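Local coordinates for envelopment polyprotein (Bovine Schmallenberg virus BH80/Germany/2011, PDB 7A56) that is the class II membrane fusion glycoprotein Gc, here in its postfusion form, and probably merges viral and host membranes during entry, at residues F117-G122 with G252-L257; P185-Y190 with I241-N246; N246-V251 with L310-T315; G258-K263 with G273-G278; C264-L269 with F300-Q305. All coordinates share one frame; numbering follows the deposited sequence.

Contact 1 (F117-G122 with G252-L257); sequences FLYETG and GDINDL
Y119 spans the gap from its strand to the loop 252-257 and gives its phenolic proton to a main-chain oxygen, with OH 2.7 Å from N255 O. That oxygen lies at the ring edge, in the ring plane, and the C=O...donor angle is 134°. Tyrosine suits the place: its ring is long enough to cross to the loop and ends in a donor. With CG in the crowded position between the backbone N and the carbonyl carbon (chi1 58°), the ring starts out toward the loop. A methyl of I254, CG2, sits 3.6 Å from the same OH and gives it an apolar neighbour. L257 slides past the ring in the opposite direction, bringing CD1 to 3.9 Å from Y119 CD2. L257 CB also meets L118, with L118 CB and L257 CB 4.2 Å apart, so this one leucine packs against two consecutive strand residues. L118 CD1 reaches D256 OD1 at 3.4 Å. The carboxylate is fixed from within the loop, because L257 N donates to D256 OD1 at 2.8 Å, while OD2 forms a salt bridge with K191. N255 turns its amide to A261, and D256 N donates to D253 OD2 of the third subunit. That two neighbouring side chains serve one contact reflects a classic beta bulge, in which L118 and Y119 both face I189 of the adjacent strand.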
# COMPACT_ATOMS: atom_id res chain seq x y z
N PHE A 117 15.05 0.75 -15.82
CA PHE A 117 16.22 1.40 -15.29
C PHE A 117 16.03 2.91 -15.36
O PHE A 117 15.64 3.45 -16.41
CB PHE A 117 17.46 0.97 -16.06
CG PHE A 117 18.66 1.82 -15.73
CD1 PHE A 117 19.42 1.56 -14.60
CD2 PHE A 117 19.02 2.87 -16.56
CE1 PHE A 117 20.55 2.37 -14.32
CE2 PHE A 117 20.10 3.64 -16.26
CZ PHE A 117 20.86 3.36 -15.16
N LEU A 118 16.31 3.60 -14.24
CA LEU A 118 16.30 5.06 -14.18
C LEU A 118 17.69 5.70 -14.22
O LEU A 118 17.93 6.54 -15.09
CB LEU A 118 15.57 5.56 -12.93
CG LEU A 118 14.11 5.14 -12.79
CD1 LEU A 118 13.59 5.85 -11.52
CD2 LEU A 118 13.30 5.48 -14.03
N TYR A 119 18.59 5.33 -13.31
CA TYR A 119 19.88 6.02 -13.29
C TYR A 119 20.81 5.29 -12.33
O TYR A 119 20.37 4.47 -11.52
CB TYR A 119 19.71 7.49 -12.85
CG TYR A 119 19.06 7.63 -11.46
CD1 TYR A 119 19.83 7.42 -10.30
CD2 TYR A 119 17.71 8.02 -11.33
CE1 TYR A 119 19.30 7.59 -9.07
CE2 TYR A 119 17.14 8.15 -10.08
CZ TYR A 119 17.93 7.93 -8.96
OH TYR A 119 17.39 8.02 -7.70
N GLU A 120 22.09 5.62 -12.38
CA GLU A 120 23.07 5.23 -11.38
C GLU A 120 23.36 6.43 -10.49
O GLU A 120 23.29 7.57 -10.94
CB GLU A 120 24.39 4.77 -12.01
CG GLU A 120 24.41 3.43 -12.58
CD GLU A 120 25.74 3.12 -13.25
OE1 GLU A 120 26.15 3.87 -14.17
OE2 GLU A 120 26.39 2.13 -12.83
N THR A 121 23.73 6.16 -9.23
CA THR A 121 24.20 7.21 -8.32
C THR A 121 25.33 6.62 -7.47
O THR A 121 25.59 5.41 -7.48
CB THR A 121 23.04 7.82 -7.45
OG1 THR A 121 23.48 9.05 -6.84
CG2 THR A 121 22.53 6.86 -6.31
N GLY A 122 26.02 7.52 -6.78
CA GLY A 122 27.13 7.22 -5.90
C GLY A 122 27.74 8.55 -5.47
O GLY A 122 27.20 9.61 -5.77
N GLY A 252 13.34 2.65 0.15
CA GLY A 252 13.34 3.81 1.07
C GLY A 252 13.23 5.13 0.30
O GLY A 252 12.65 5.18 -0.77
N ASP A 253 13.81 6.18 0.91
CA ASP A 253 13.92 7.57 0.42
C ASP A 253 14.67 7.77 -0.88
O ASP A 253 15.87 8.08 -0.82
CB ASP A 253 14.65 8.42 1.49
CG ASP A 253 13.67 9.24 2.33
OD1 ASP A 253 12.47 9.00 2.05
OD2 ASP A 253 14.08 10.11 3.20
N ILE A 254 14.08 7.44 -2.06
CA ILE A 254 14.86 7.37 -3.31
C ILE A 254 14.21 8.27 -4.35
O ILE A 254 13.01 8.15 -4.62
CB ILE A 254 14.99 5.94 -3.89
CG1 ILE A 254 15.68 4.95 -2.91
CG2 ILE A 254 15.73 5.98 -5.24
CD1 ILE A 254 15.40 3.38 -3.33
N ASN A 255 15.00 9.18 -4.94
CA ASN A 255 14.47 10.12 -5.92
C ASN A 255 14.01 9.38 -7.17
O ASN A 255 14.72 8.50 -7.67
CB ASN A 255 15.56 11.17 -6.35
CG ASN A 255 15.63 12.37 -5.43
OD1 ASN A 255 14.72 13.19 -5.36
ND2 ASN A 255 16.73 12.50 -4.74
N ASP A 256 12.89 9.82 -7.76
CA ASP A 256 12.58 9.44 -9.13
C ASP A 256 13.51 10.19 -10.11
O ASP A 256 14.15 11.20 -9.76
CB ASP A 256 11.08 9.73 -9.42
CG ASP A 256 10.48 8.85 -10.53
OD1 ASP A 256 11.22 8.29 -11.40
OD2 ASP A 256 9.24 8.76 -10.51
N LEU A 257 13.61 9.67 -11.33
CA LEU A 257 14.46 10.29 -12.34
C LEU A 257 14.03 11.74 -12.56
O LEU A 257 12.83 12.04 -12.70
CB LEU A 257 14.38 9.47 -13.66
CG LEU A 257 15.23 10.02 -14.83
CD1 LEU A 257 16.75 9.97 -14.53
CD2 LEU A 257 14.95 9.23 -16.11

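Contact 2 (P185-Y190 with I241-N246); sequences PEYKIY and IIAVKN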
# COMPACT_ATOMS: atom_id res chain seq x y z
N PRO A 185 29.87 5.39 -9.60
CA PRO A 185 28.57 4.68 -9.53
C PRO A 185 28.62 3.56 -8.50
O PRO A 185 29.57 2.76 -8.49
CB PRO A 185 28.40 4.12 -10.96
CG PRO A 185 29.39 4.81 -11.80
CD PRO A 185 30.52 5.31 -10.92
N GLU A 186 27.56 3.48 -7.67
CA GLU A 186 27.45 2.46 -6.62
C GLU A 186 26.08 1.77 -6.60
O GLU A 186 26.02 0.57 -6.33
CB GLU A 186 27.76 3.08 -5.24
CG GLU A 186 29.26 3.54 -5.12
CD GLU A 186 30.16 2.38 -4.76
OE1 GLU A 186 31.40 2.57 -4.70
OE2 GLU A 186 29.60 1.26 -4.51
N TYR A 187 24.99 2.49 -6.91
CA TYR A 187 23.65 1.88 -6.92
C TYR A 187 22.97 2.20 -8.25
O TYR A 187 23.18 3.28 -8.82
CB TYR A 187 22.75 2.42 -5.78
CG TYR A 187 23.19 2.15 -4.35
CD1 TYR A 187 24.22 2.89 -3.76
CD2 TYR A 187 22.52 1.17 -3.57
CE1 TYR A 187 24.59 2.66 -2.44
CE2 TYR A 187 22.89 0.94 -2.25
CZ TYR A 187 23.92 1.69 -1.69
OH TYR A 187 24.29 1.48 -0.37
N LYS A 188 22.15 1.24 -8.74
CA LYS A 188 21.30 1.42 -9.91
C LYS A 188 19.86 1.51 -9.45
O LYS A 188 19.41 0.66 -8.69
CB LYS A 188 21.43 0.28 -10.92
CG LYS A 188 22.88 -0.06 -11.29
CD LYS A 188 22.94 -1.02 -12.50
CE LYS A 188 24.30 -0.91 -13.23
NZ LYS A 188 25.45 -1.16 -12.32
N ILE A 189 19.15 2.51 -9.93
CA ILE A 189 17.81 2.82 -9.47
C ILE A 189 16.85 2.51 -10.62
O ILE A 189 17.13 2.85 -11.80
CB ILE A 189 17.68 4.28 -8.99
CG1 ILE A 189 18.27 4.47 -7.56
CG2 ILE A 189 16.18 4.68 -8.93
CD1 ILE A 189 19.75 4.14 -7.34
N TYR A 190 15.75 1.77 -10.25
CA TYR A 190 14.69 1.30 -11.14
C TYR A 190 13.31 1.74 -10.63
O TYR A 190 13.09 1.89 -9.43
CB TYR A 190 14.65 -0.21 -11.23
CG TYR A 190 15.94 -0.80 -11.76
CD1 TYR A 190 17.01 -1.04 -10.91
CD2 TYR A 190 16.04 -1.19 -13.08
CE1 TYR A 190 18.20 -1.60 -11.40
CE2 TYR A 190 17.20 -1.77 -13.57
CZ TYR A 190 18.27 -1.97 -12.72
OH TYR A 190 19.40 -2.59 -13.19
N ILE A 241 9.83 2.43 -6.37
CA ILE A 241 11.22 2.69 -6.77
C ILE A 241 12.11 1.82 -5.90
O ILE A 241 11.88 1.68 -4.70
CB ILE A 241 11.58 4.19 -6.64
CG1 ILE A 241 10.82 4.96 -7.73
CG2 ILE A 241 13.12 4.43 -6.80
CD1 ILE A 241 10.94 6.43 -7.69
N ILE A 242 13.15 1.28 -6.50
CA ILE A 242 14.12 0.48 -5.77
C ILE A 242 15.54 0.90 -6.14
O ILE A 242 15.78 1.47 -7.21
CB ILE A 242 13.96 -1.03 -6.10
CG1 ILE A 242 14.14 -1.25 -7.61
CG2 ILE A 242 12.61 -1.52 -5.55
CD1 ILE A 242 14.24 -2.76 -8.03
N ALA A 243 16.48 0.51 -5.29
CA ALA A 243 17.88 0.69 -5.60
C ALA A 243 18.54 -0.67 -5.49
O ALA A 243 18.18 -1.47 -4.62
CB ALA A 243 18.54 1.73 -4.68
N VAL A 244 19.44 -0.98 -6.41
CA VAL A 244 20.03 -2.31 -6.54
C VAL A 244 21.53 -2.18 -6.40
O VAL A 244 22.15 -1.35 -7.09
CB VAL A 244 19.64 -2.96 -7.88
CG1 VAL A 244 20.35 -4.29 -8.04
CG2 VAL A 244 18.08 -3.17 -7.91
N LYS A 245 22.11 -2.99 -5.50
CA LYS A 245 23.57 -3.09 -5.36
C LYS A 245 23.93 -4.54 -5.06
O LYS A 245 23.43 -5.12 -4.09
CB LYS A 245 24.13 -2.17 -4.26
CG LYS A 245 25.66 -2.32 -4.03
CD LYS A 245 26.18 -1.10 -3.29
CE LYS A 245 27.70 -1.02 -3.34
NZ LYS A 245 28.20 -1.09 -4.74
N ASN A 246 24.79 -5.11 -5.90
CA ASN A 246 25.32 -6.47 -5.67
C ASN A 246 24.20 -7.49 -5.56
O ASN A 246 24.15 -8.30 -4.64
CB ASN A 246 26.21 -6.52 -4.43
CG ASN A 246 27.49 -5.74 -4.62
OD1 ASN A 246 28.12 -5.79 -5.68
ND2 ASN A 246 27.86 -4.95 -3.61
O HOH W 1 24.90 -1.82 -9.09
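The ammonium of K245 is gripped by two oxygens of E186. NZ forms a salt bridge with E186 OE2 at 2.7 Å, met nearly along the carboxylate C-O axis, and a longer hydrogen bond to E186 O at 3.2 Å. The two side chains lie side by side and point the same way. The glutamate bends at chi2 (-82°), and its other oxygen, OE1, pairs with R184, so each carboxylate oxygen has its own cationic partner. The lysine's aliphatic stem is used as well: CD lies over one face of Y187, 4.0 Å from the ring centroid, a CH-pi contact, whereas the more distant ammonium adds at most a weak attraction. Lysine fits here because it joins an apolar stem to a charged tip. Beyond this end the strands pair antiparallel. K188 with V244 and Y190 with I242 are hydrogen-bonded pairs, the shortest link being V244 N to K188 O at 2.8 Å. Between them I189 and A243 form a non-hydrogen-bonded pair, where the small alanine accepts I189 CD1 at 3.8 Å from A243 CB. On the face bearing Y190 and V244, Y190 CE1 meets V244 CG2 at 3.8 Å. Strand 187-192 thus lies between strand 241-245 and the long strand 98-134, where E186 and Y187 both face T121, a classic beta bulge. Strand 248-251 continues the sheet beyond 241-245, and helix 305-308 packs on Y187.

Contact 3 (N246-V251 with L310-T315); sequences NGKVYV and LEQDNT
Two main-chain hydrogen bonds join V249 and V251 to the second segment: D313 N donates to V249 O at 2.8 Å and V251 N to E311 O at 3.1 Å. Y250 and Q312 form the non-hydrogen-bonded antiparallel pair between them. Water fills in on either end of this short ladder. One molecule accepts from V249 N and Q312 NE2 and donates to D313 O; another accepts from E311 N and donates to V251 O. D313 closes an Asx turn, its OD1 taking protons from both T315 OG1, at 2.6 Å, and T315 N, from the same face of the carboxylate plane. An aspartate suits this spot because its short chain can turn forward to the backbone N two residues on. The E311 carboxylate instead forms a salt bridge with R116 of the second subunit. Packing lies around these bonds. Q312 CG, anti to the backbone N (chi1 -177°), lies over one face of Y250, with Q312 CB 3.7 Å from Y250 CE2. The ring meets L310 O near its edge, at 3.5 Å from Y250 CD2, and Y250 CB packs on L310 CB at 3.8 Å. K248 crosses the glutamine amide, its CE 3.1 Å from Q312 OE1. Strand 248-251 thereby lies between strands 241-245 and 311-312, while V249 and V251 also pack on L316 of strand 316-318.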
# COMPACT_ATOMS: atom_id res chain seq x y z
N ASN A 246 24.79 -5.11 -5.90
CA ASN A 246 25.32 -6.47 -5.67
C ASN A 246 24.20 -7.49 -5.56
O ASN A 246 24.15 -8.30 -4.64
CB ASN A 246 26.21 -6.52 -4.43
CG ASN A 246 27.49 -5.74 -4.62
OD1 ASN A 246 28.12 -5.79 -5.68
ND2 ASN A 246 27.86 -4.95 -3.61
N GLY A 247 23.29 -7.42 -6.53
CA GLY A 247 22.19 -8.34 -6.55
C GLY A 247 21.19 -8.20 -5.42
O GLY A 247 20.32 -9.06 -5.30
N LYS A 248 21.27 -7.16 -4.59
CA LYS A 248 20.33 -6.96 -3.50
C LYS A 248 19.47 -5.72 -3.73
O LYS A 248 19.96 -4.71 -4.28
CB LYS A 248 21.06 -6.86 -2.16
CG LYS A 248 21.76 -8.18 -1.83
CD LYS A 248 22.97 -7.93 -0.97
CE LYS A 248 22.61 -7.65 0.48
NZ LYS A 248 23.13 -8.73 1.40
N VAL A 249 18.22 -5.78 -3.26
CA VAL A 249 17.19 -4.78 -3.50
C VAL A 249 17.01 -3.97 -2.23
O VAL A 249 16.75 -4.53 -1.16
CB VAL A 249 15.86 -5.42 -3.96
CG1 VAL A 249 14.85 -4.33 -4.36
CG2 VAL A 249 16.10 -6.29 -5.17
N TYR A 250 17.13 -2.62 -2.35
CA TYR A 250 16.98 -1.64 -1.29
C TYR A 250 15.78 -0.74 -1.55
O TYR A 250 15.47 -0.37 -2.69
CB TYR A 250 18.23 -0.71 -1.18
CG TYR A 250 19.44 -1.51 -0.86
CD1 TYR A 250 20.10 -2.20 -1.87
CD2 TYR A 250 19.89 -1.62 0.44
CE1 TYR A 250 21.17 -2.98 -1.60
CE2 TYR A 250 21.01 -2.41 0.71
CZ TYR A 250 21.64 -3.06 -0.32
OH TYR A 250 22.72 -3.84 -0.09
N VAL A 251 15.13 -0.37 -0.48
CA VAL A 251 13.94 0.45 -0.58
C VAL A 251 14.04 1.57 0.44
O VAL A 251 14.68 1.42 1.50
CB VAL A 251 12.65 -0.38 -0.31
CG1 VAL A 251 12.43 -1.49 -1.42
CG2 VAL A 251 12.76 -1.03 1.06
N LEU A 310 19.79 3.06 3.12
CA LEU A 310 18.64 2.32 2.63
C LEU A 310 18.65 0.91 3.21
O LEU A 310 19.71 0.31 3.39
CB LEU A 310 18.65 2.23 1.11
CG LEU A 310 18.60 3.55 0.34
CD1 LEU A 310 18.84 3.18 -1.10
CD2 LEU A 310 17.19 4.19 0.48
N GLU A 311 17.45 0.39 3.47
CA GLU A 311 17.27 -0.96 4.01
C GLU A 311 17.12 -1.99 2.90
O GLU A 311 16.39 -1.78 1.92
CB GLU A 311 16.04 -1.01 4.91
CG GLU A 311 16.19 -0.09 6.10
CD GLU A 311 15.18 -0.39 7.20
OE1 GLU A 311 14.14 -1.02 6.88
OE2 GLU A 311 15.45 -0.01 8.37
N GLN A 312 17.84 -3.09 3.03
CA GLN A 312 17.69 -4.13 2.06
C GLN A 312 16.38 -4.83 2.39
O GLN A 312 16.05 -4.99 3.56
CB GLN A 312 18.86 -5.11 2.13
CG GLN A 312 18.73 -6.16 1.07
CD GLN A 312 19.43 -7.44 1.44
OE1 GLN A 312 20.18 -7.49 2.41
NE2 GLN A 312 19.19 -8.48 0.66
N ASP A 313 15.61 -5.16 1.37
CA ASP A 313 14.36 -5.91 1.55
C ASP A 313 14.62 -7.33 1.07
O ASP A 313 14.63 -7.61 -0.14
CB ASP A 313 13.21 -5.19 0.84
CG ASP A 313 11.84 -5.87 1.06
OD1 ASP A 313 11.81 -7.02 1.52
OD2 ASP A 313 10.79 -5.28 0.75
N ASN A 314 14.83 -8.24 2.02
CA ASN A 314 15.10 -9.64 1.70
C ASN A 314 13.93 -10.35 1.04
O ASN A 314 14.15 -11.40 0.45
CB ASN A 314 15.50 -10.43 2.94
CG ASN A 314 16.93 -10.25 3.26
OD1 ASN A 314 17.29 -9.70 4.30
ND2 ASN A 314 17.79 -10.67 2.34
N THR A 315 12.72 -9.78 1.08
CA THR A 315 11.62 -10.45 0.38
C THR A 315 11.68 -10.23 -1.12
O THR A 315 11.00 -10.93 -1.87
CB THR A 315 10.28 -9.98 0.92
OG1 THR A 315 10.01 -8.62 0.52
CG2 THR A 315 10.20 -10.15 2.48
O HOH W 2 17.15 -7.99 -1.56
O HOH W 3 15.63 2.72 3.87

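Contact 4 (G258-K263 with G273-G278); sequences GSTAKK and GIIGSG
T260 touches the end of a beta-hairpin, the two-stranded antiparallel pair 268-270 and 273-275, meeting I275 in the second strand and G276 and S277 just beyond it. The tight part lies around the threonine, where a short hydroxyl pair with S277 stands beside a methyl contact: CG2 packs on I275 CG2 at 3.8 Å, the two side chains crossing at about a right angle. CG2 also lies against G276 CA, at 4.0 Å. The threonine suits a place that is apolar on one side and polar on the other. With OG1 between the backbone N and the carbonyl carbon (chi1 58°), the hydroxyl is set toward S277, and CG2 is left to meet the isoleucine and the glycine. The looser part lies toward G258, where I275 CD1 is 4.0 Å from both G258 N and G258 CA and no polar bond joins the two residues. G258 is buried, and its backbone angles (phi 91°) would jam any CB against the carbonyl oxygen of L257. On the hairpin side I275, G276 and S277 are all partly exposed. Farther along the loop, K263 N bonds back to A261 O in an inverse gamma turn centred on K262, and there the subunits of the trimer meet: A261 packs on A261 of both the second and the third subunit, as expected close to a threefold axis. S277 OG receives K262 of the third subunit, and T260 OG1 lies 2.7 Å from S277 OG, a hydrogen bond in which either hydroxyl may be the donor.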
# COMPACT_ATOMS: atom_id res chain seq x y z
N GLY A 258 15.02 12.68 -12.52
CA GLY A 258 14.77 14.10 -12.68
C GLY A 258 14.53 14.87 -11.40
O GLY A 258 14.53 16.11 -11.43
N SER A 259 14.27 14.21 -10.29
CA SER A 259 14.07 14.85 -8.99
C SER A 259 15.41 14.89 -8.27
O SER A 259 16.16 13.91 -8.30
CB SER A 259 13.06 14.06 -8.13
OG SER A 259 11.77 14.12 -8.73
N THR A 260 15.72 16.04 -7.66
CA THR A 260 17.02 16.18 -6.99
C THR A 260 16.83 16.56 -5.51
O THR A 260 17.61 17.34 -4.93
CB THR A 260 17.90 17.19 -7.73
OG1 THR A 260 17.21 18.44 -7.79
CG2 THR A 260 18.22 16.71 -9.20
N ALA A 261 15.80 16.00 -4.87
CA ALA A 261 15.58 16.28 -3.46
C ALA A 261 16.73 15.69 -2.66
O ALA A 261 17.42 14.79 -3.16
CB ALA A 261 14.23 15.69 -3.00
N LYS A 262 17.01 16.26 -1.45
CA LYS A 262 18.22 15.87 -0.69
C LYS A 262 18.01 14.53 0.04
O LYS A 262 17.91 14.44 1.26
CB LYS A 262 18.66 16.97 0.27
CG LYS A 262 18.97 18.27 -0.46
CD LYS A 262 19.43 19.29 0.58
CE LYS A 262 20.21 20.36 -0.07
NZ LYS A 262 21.04 20.99 1.05
N LYS A 263 18.03 13.46 -0.76
CA LYS A 263 17.85 12.09 -0.30
C LYS A 263 18.54 11.21 -1.35
O LYS A 263 19.21 11.72 -2.25
CB LYS A 263 16.35 11.82 -0.08
CG LYS A 263 15.56 11.66 -1.38
CD LYS A 263 14.06 11.66 -1.16
CE LYS A 263 13.30 11.41 -2.51
NZ LYS A 263 11.83 11.59 -2.19
N GLY A 273 23.35 11.66 -19.87
CA GLY A 273 24.21 12.54 -19.11
C GLY A 273 23.99 12.44 -17.62
O GLY A 273 23.61 11.37 -17.13
N ILE A 274 24.22 13.54 -16.89
CA ILE A 274 24.03 13.59 -15.44
C ILE A 274 23.04 14.69 -15.11
O ILE A 274 22.98 15.74 -15.77
CB ILE A 274 25.35 13.84 -14.69
CG1 ILE A 274 26.43 12.92 -15.20
CG2 ILE A 274 25.17 13.61 -13.21
CD1 ILE A 274 27.71 13.10 -14.44
N ILE A 275 22.28 14.45 -14.04
CA ILE A 275 21.27 15.36 -13.50
C ILE A 275 21.69 15.68 -12.08
O ILE A 275 21.92 14.77 -11.28
CB ILE A 275 19.86 14.72 -13.49
CG1 ILE A 275 19.42 14.36 -14.92
CG2 ILE A 275 18.85 15.68 -12.80
CD1 ILE A 275 18.04 13.63 -15.00
N GLY A 276 21.75 16.97 -11.74
CA GLY A 276 21.95 17.32 -10.35
C GLY A 276 21.53 18.77 -10.19
O GLY A 276 21.20 19.43 -11.17
N SER A 277 21.45 19.23 -8.98
CA SER A 277 21.13 20.65 -8.81
C SER A 277 21.87 21.16 -7.58
O SER A 277 22.50 20.39 -6.85
CB SER A 277 19.62 20.89 -8.74
OG SER A 277 19.12 20.29 -7.60
N GLY A 278 21.81 22.48 -7.36
CA GLY A 278 22.44 23.04 -6.18
C GLY A 278 23.15 24.33 -6.55
O GLY A 278 23.28 24.63 -7.74

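Contact 5 (C264-L269 with F300-Q305); sequences CGSVQL and FDNSYQ
S266 supplies the direct hydrogen bond of this contact: its OG accepts from S303 N at 3.0 Å, with an N-H...O angle of 155°. OG stands between the serine's own backbone N and carbonyl carbon (chi1 65°), and so short a side chain suits a bond made this close to its backbone. Water adds indirect links. One molecule donates to N302 OD1 at 2.7 Å and weakly accepts from G265 N; another rests 2.7 Å from S266 O and equally near D301 O. Inside 264-269, Q268 NE2 donates to G265 O at 2.9 Å, and it also bonds D256 O, linking the turn to the loop 252-257. The apolar contacts gather on V267. Its CG1 lies 4.0 Å from F300 CD2, while CG2 meets the flat N302 amide, 3.7 Å from N302 CG, the two side chains crossing at about a right angle. CG2 also comes within 3.3 Å of D301 O. The branched valine thus lets CG1 meet F300, while CG2 sits among the F300 ring, D301 O and the N302 amide. Beyond the pair, N302 ND2 binds T124 OG1 and G122 O, and S303 OG binds S306. The covalent tie is the disulfide from C264 to C307, just past the second segment. Two loop segments thus run roughly antiparallel, one leading into the hairpin 268-275 and the other into helix 305-308, joined by a disulfide at one end, as in the disulfide-rich class II fusion proteins.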
# COMPACT_ATOMS: atom_id res chain seq x y z
N CYS A 264 18.44 9.88 -1.21
CA CYS A 264 19.27 9.03 -2.05
C CYS A 264 19.00 9.32 -3.53
O CYS A 264 17.85 9.46 -3.94
CB CYS A 264 18.98 7.52 -1.75
SG CYS A 264 19.91 6.43 -2.91
N GLY A 265 20.07 9.41 -4.34
CA GLY A 265 19.88 9.59 -5.77
C GLY A 265 19.63 11.03 -6.24
O GLY A 265 18.97 11.24 -7.28
N SER A 266 20.10 12.04 -5.49
CA SER A 266 19.99 13.44 -5.94
C SER A 266 20.95 13.77 -7.07
O SER A 266 20.82 14.85 -7.70
CB SER A 266 20.20 14.41 -4.76
OG SER A 266 21.54 14.32 -4.26
N VAL A 267 21.94 12.92 -7.35
CA VAL A 267 22.78 13.08 -8.53
C VAL A 267 22.65 11.82 -9.36
O VAL A 267 22.84 10.71 -8.83
CB VAL A 267 24.26 13.32 -8.17
CG1 VAL A 267 25.08 13.49 -9.46
CG2 VAL A 267 24.38 14.65 -7.34
N GLN A 268 22.31 11.98 -10.64
CA GLN A 268 21.80 10.83 -11.41
C GLN A 268 22.55 10.73 -12.72
O GLN A 268 22.49 11.66 -13.54
CB GLN A 268 20.29 10.94 -11.66
CG GLN A 268 19.48 11.14 -10.40
CD GLN A 268 18.03 11.53 -10.66
OE1 GLN A 268 17.61 11.79 -11.79
NE2 GLN A 268 17.26 11.52 -9.63
N LEU A 269 23.25 9.62 -12.93
CA LEU A 269 23.96 9.32 -14.16
C LEU A 269 23.12 8.36 -14.98
O LEU A 269 22.84 7.24 -14.53
CB LEU A 269 25.32 8.70 -13.86
CG LEU A 269 26.15 8.28 -15.08
CD1 LEU A 269 26.70 9.49 -15.74
CD2 LEU A 269 27.30 7.37 -14.62
N PHE A 300 27.23 20.34 -7.54
CA PHE A 300 25.90 19.96 -7.12
C PHE A 300 25.89 19.71 -5.61
O PHE A 300 26.91 19.38 -5.02
CB PHE A 300 25.44 18.63 -7.76
CG PHE A 300 25.38 18.61 -9.30
CD1 PHE A 300 24.98 19.73 -10.04
CD2 PHE A 300 25.60 17.41 -9.99
CE1 PHE A 300 24.89 19.68 -11.45
CE2 PHE A 300 25.53 17.37 -11.41
CZ PHE A 300 25.15 18.48 -12.13
N ASP A 301 24.68 19.71 -5.02
CA ASP A 301 24.45 18.97 -3.78
C ASP A 301 24.36 17.48 -4.08
O ASP A 301 23.82 17.08 -5.11
CB ASP A 301 23.13 19.38 -3.13
CG ASP A 301 23.11 20.86 -2.68
OD1 ASP A 301 23.99 21.23 -1.88
OD2 ASP A 301 22.18 21.60 -3.08
N ASN A 302 24.91 16.63 -3.20
CA ASN A 302 24.83 15.18 -3.41
C ASN A 302 24.52 14.54 -2.07
O ASN A 302 25.30 14.66 -1.14
CB ASN A 302 26.11 14.57 -3.99
CG ASN A 302 25.94 13.07 -4.42
OD1 ASN A 302 24.92 12.41 -4.10
ND2 ASN A 302 26.91 12.56 -5.18
N SER A 303 23.41 13.84 -1.99
CA SER A 303 22.99 13.24 -0.73
C SER A 303 23.16 11.71 -0.74
O SER A 303 22.35 10.98 -0.18
CB SER A 303 21.54 13.64 -0.42
OG SER A 303 21.19 13.24 0.90
N TYR A 304 24.27 11.23 -1.32
CA TYR A 304 24.58 9.80 -1.46
C TYR A 304 24.62 9.08 -0.12
O TYR A 304 24.32 7.87 -0.04
CB TYR A 304 25.94 9.64 -2.16
CG TYR A 304 26.43 8.24 -2.15
CD1 TYR A 304 25.75 7.27 -2.88
CD2 TYR A 304 27.53 7.85 -1.35
CE1 TYR A 304 26.18 5.93 -2.87
CE2 TYR A 304 27.97 6.52 -1.33
CZ TYR A 304 27.26 5.55 -2.09
OH TYR A 304 27.60 4.19 -2.10
N GLN A 305 25.01 9.79 0.94
CA GLN A 305 25.04 9.15 2.24
C GLN A 305 23.68 8.59 2.63
O GLN A 305 23.62 7.64 3.42
CB GLN A 305 25.51 10.14 3.29
CG GLN A 305 24.56 11.29 3.47
CD GLN A 305 24.94 12.56 2.68
OE1 GLN A 305 25.68 12.52 1.67
NE2 GLN A 305 24.43 13.68 3.14
O HOH W 4 22.95 10.60 -4.63
O HOH W 5 21.68 17.29 -6.79

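Overall arrangement
From the N-terminal part the chain reaches 117-122 on the long strand 98-134, and contact 1 closes a loop from there to 252-257. Contact 2 is nested in that loop, joining strands 187-192 and 241-245. Contact 3 opens at once, sharing N246, and crosses contact 1, because its second segment, 310-315, comes much later. Contacts 4 and 5 lie inside the loop that contact 3 closes and cross each other. Contacts 2 and 3 pair neighbouring strands; contact 1 lays the loop 252-257 against strand 98-134. Contact 4 joins loop and hairpin where, as at contact 1, other subunits meet the chain, and contact 5 joins the loops leading to hairpin 268-275 and helix 305-308.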